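LPG0439 HIT-related domain-containing protein (Legionella pneumophila subsp. pneumophila, PDB 5L0L) is of unknown function but carries a HIT-related domain, represented by this fragment of a larger, probably membrane-bound protein. Local coordinates at residues Val89-Leu93 / Phe186-Glu192. Numbering follows the deposited sequence.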
loop_
_atom_site.group_PDB
_atom_site.type_symbol
_atom_site.label_atom_id
_atom_site.label_comp_id
_atom_site.label_asym_id
_atom_site.label_seq_id
_atom_site.Cartn_x
_atom_site.Cartn_y
_atom_site.Cartn_z
ATOM N N VAL A 89 3.009 -7.508 12.916
ATOM C CA VAL A 89 4.380 -7.715 13.350
ATOM C C VAL A 89 5.066 -6.354 13.598
ATOM O O VAL A 89 5.701 -6.159 14.626
ATOM C CB VAL A 89 5.169 -8.571 12.361
ATOM C CG1 VAL A 89 6.625 -8.594 12.744
ATOM C CG2 VAL A 89 4.575 -9.968 12.296
ATOM N N TYR A 90 4.906 -5.392 12.669
ATOM C CA TYR A 90 5.455 -4.059 12.876
ATOM C C TYR A 90 4.867 -3.399 14.129
ATOM O O TYR A 90 5.588 -2.794 14.936
ATOM C CB TYR A 90 5.253 -3.178 11.627
ATOM C CG TYR A 90 6.150 -3.606 10.511
ATOM C CD1 TYR A 90 7.456 -3.119 10.421
ATOM C CD2 TYR A 90 5.740 -4.564 9.607
ATOM C CE1 TYR A 90 8.297 -3.521 9.412
ATOM C CE2 TYR A 90 6.574 -5.004 8.610
ATOM C CZ TYR A 90 7.850 -4.486 8.504
ATOM O OH TYR A 90 8.677 -4.929 7.500
ATOM N N GLU A 91 3.555 -3.544 14.303
ATOM C CA GLU A 91 2.858 -2.995 15.479
ATOM C C GLU A 91 3.448 -3.570 16.777
ATOM O O GLU A 91 3.737 -2.812 17.705
ATOM C CB GLU A 91 1.343 -3.292 15.403
ATOM C CG GLU A 91 0.493 -2.570 16.440
ATOM C CD GLU A 91 0.181 -1.117 16.082
ATOM O OE1 GLU A 91 0.028 -0.324 17.059
ATOM O OE2 GLU A 91 0.037 -0.767 14.855
ATOM N N LYS A 92 3.659 -4.881 16.828
ATOM C CA LYS A 92 4.237 -5.536 18.018
ATOM C C LYS A 92 5.701 -5.190 18.300
ATOM O O LYS A 92 6.215 -5.468 19.380
ATOM C CB LYS A 92 4.171 -7.037 17.858
ATOM C CG LYS A 92 2.813 -7.634 18.084
ATOM C CD LYS A 92 2.847 -9.047 17.573
ATOM C CE LYS A 92 3.569 -9.963 18.538
ATOM N NZ LYS A 92 3.553 -11.322 18.008
ATOM N N LEU A 93 6.392 -4.692 17.289
ATOM C CA LEU A 93 7.733 -4.112 17.438
ATOM C C LEU A 93 7.742 -2.651 17.882
ATOM O O LEU A 93 8.803 -2.129 18.214
ATOM C CB LEU A 93 8.539 -4.272 16.150
ATOM C CG LEU A 93 8.900 -5.691 15.758
ATOM C CD1 LEU A 93 9.368 -5.735 14.320
ATOM C CD2 LEU A 93 9.965 -6.258 16.725
ATOM N N PHE A 186 11.553 -11.328 13.361
ATOM C CA PHE A 186 10.344 -11.327 12.519
ATOM C C PHE A 186 9.645 -12.689 12.575
ATOM O O PHE A 186 8.424 -12.751 12.736
ATOM C CB PHE A 186 10.633 -10.921 11.085
ATOM C CG PHE A 186 10.468 -9.438 10.836
ATOM C CD1 PHE A 186 11.380 -8.537 11.348
ATOM C CD2 PHE A 186 9.395 -8.946 10.105
ATOM C CE1 PHE A 186 11.238 -7.165 11.144
ATOM C CE2 PHE A 186 9.255 -7.569 9.880
ATOM C CZ PHE A 186 10.182 -6.682 10.396
ATOM N N LYS A 187 10.427 -13.766 12.475
ATOM C CA LYS A 187 9.846 -15.120 12.556
ATOM C C LYS A 187 9.141 -15.368 13.894
ATOM O O LYS A 187 8.019 -15.850 13.927
ATOM C CB LYS A 187 10.910 -16.190 12.329
ATOM C CG LYS A 187 11.403 -16.276 10.911
ATOM C CD LYS A 187 12.542 -17.251 10.789
ATOM C CE LYS A 187 13.141 -17.270 9.389
ATOM N NZ LYS A 187 14.306 -18.190 9.297
ATOM N N LEU A 188 9.795 -15.002 14.984
ATOM C CA LEU A 188 9.228 -15.185 16.302
ATOM C C LEU A 188 7.958 -14.368 16.508
ATOM O O LEU A 188 6.950 -14.900 16.992
ATOM C CB LEU A 188 10.251 -14.900 17.400
ATOM C CG LEU A 188 9.730 -15.095 18.830
ATOM C CD1 LEU A 188 9.240 -16.513 19.047
ATOM C CD2 LEU A 188 10.818 -14.740 19.838
ATOM N N LYS A 189 7.988 -13.083 16.138
ATOM C CA LYS A 189 6.817 -12.245 16.338
ATOM C C LYS A 189 5.647 -12.749 15.476
ATOM O O LYS A 189 4.511 -12.747 15.922
ATOM C CB LYS A 189 7.115 -10.764 16.058
ATOM C CG LYS A 189 8.065 -10.101 17.052
ATOM C CD LYS A 189 7.585 -10.185 18.469
ATOM C CE LYS A 189 8.408 -9.380 19.475
ATOM N NZ LYS A 189 7.965 -9.881 20.815
ATOM N N LEU A 190 5.933 -13.204 14.270
ATOM C CA LEU A 190 4.890 -13.757 13.415
ATOM C C LEU A 190 4.325 -15.047 13.994
ATOM O O LEU A 190 3.092 -15.229 14.054
ATOM C CB LEU A 190 5.425 -13.981 12.006
ATOM C CG LEU A 190 4.446 -14.594 10.995
ATOM C CD1 LEU A 190 3.185 -13.777 10.859
ATOM C CD2 LEU A 190 5.161 -14.787 9.671
ATOM N N ALA A 191 5.223 -15.924 14.451
ATOM C CA ALA A 191 4.790 -17.208 15.023
ATOM C C ALA A 191 3.946 -16.956 16.270
ATOM O O ALA A 191 2.911 -17.621 16.452
ATOM C CB ALA A 191 5.969 -18.116 15.318
ATOM N N GLU A 192 4.348 -15.990 17.099
ATOM C CA GLU A 192 3.543 -15.626 18.279
ATOM C C GLU A 192 2.169 -15.112 17.874
ATOM O O GLU A 192 1.136 -15.470 18.467
ATOM C CB GLU A 192 4.251 -14.587 19.135
ATOM C CG GLU A 192 5.421 -15.173 19.909
ATOM C CD GLU A 192 6.345 -14.158 20.541
ATOM O OE1 GLU A 192 6.278 -12.959 20.242
ATOM O OE2 GLU A 192 7.196 -14.568 21.351
#
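Phe186 turns the edge of its ring to the face of Tyr90 in a T-shaped stack, the ring centroids 5.3 Å apart and the planes at 75°. Tyr90 CE1 lies at the phenylalanine edge, in its plane. This pair joins helix 73-92, near its C-terminal end, to helix 176-194 in this HIT-related fragment, where both helices pack against an antiparallel sheet. Ile51 touches both side chains and Ile26 touches Phe186, so a large apolar ring suits the junction between helices and sheet. Tyrosine suits the other position because its hydroxyl, buried here, is satisfied by a hydrogen bond to Tyr49 O.

Val89 adds a compact branched wedge. With CG1 anti to the backbone N (chi1 172°) and CG2 anti to the carbonyl carbon, its two methyls serve different partners. CG1 makes an off-centre CH-pi contact, 4.3 Å from the centroid of the Phe186 ring, while CG2 packs 4.1 Å from Leu190 CB. The Leu190 side chain also touches Val209 and Ile211 of strand 207-211, extending the apolar layer. One turn after Val89, Leu93 crosses the phenylalanine at about a right angle, bringing CD1 to 4.0 Å from Phe186 CE1.

The partly exposed side of the junction is polar. A lysine suits this place: in one of its two modelled conformers, the aliphatic chain of Lys92 crosses that of Lys189 at a slant, CE meeting CD, and a bend at chi3 helps direct its ammonium to the neighbouring helix. In that conformer Lys92 NZ donates a 2.7 Å hydrogen bond to Lys189 O, approaching at a C=O...N angle of 128°. Glu192 probably eases the proximity of the two lysines by offering them a shared carboxylate oxygen: its OE1 forms a long salt bridge of 3.9 Å with Lys92 NZ, so placed, and one of 3.6 Å with Lys189 NZ.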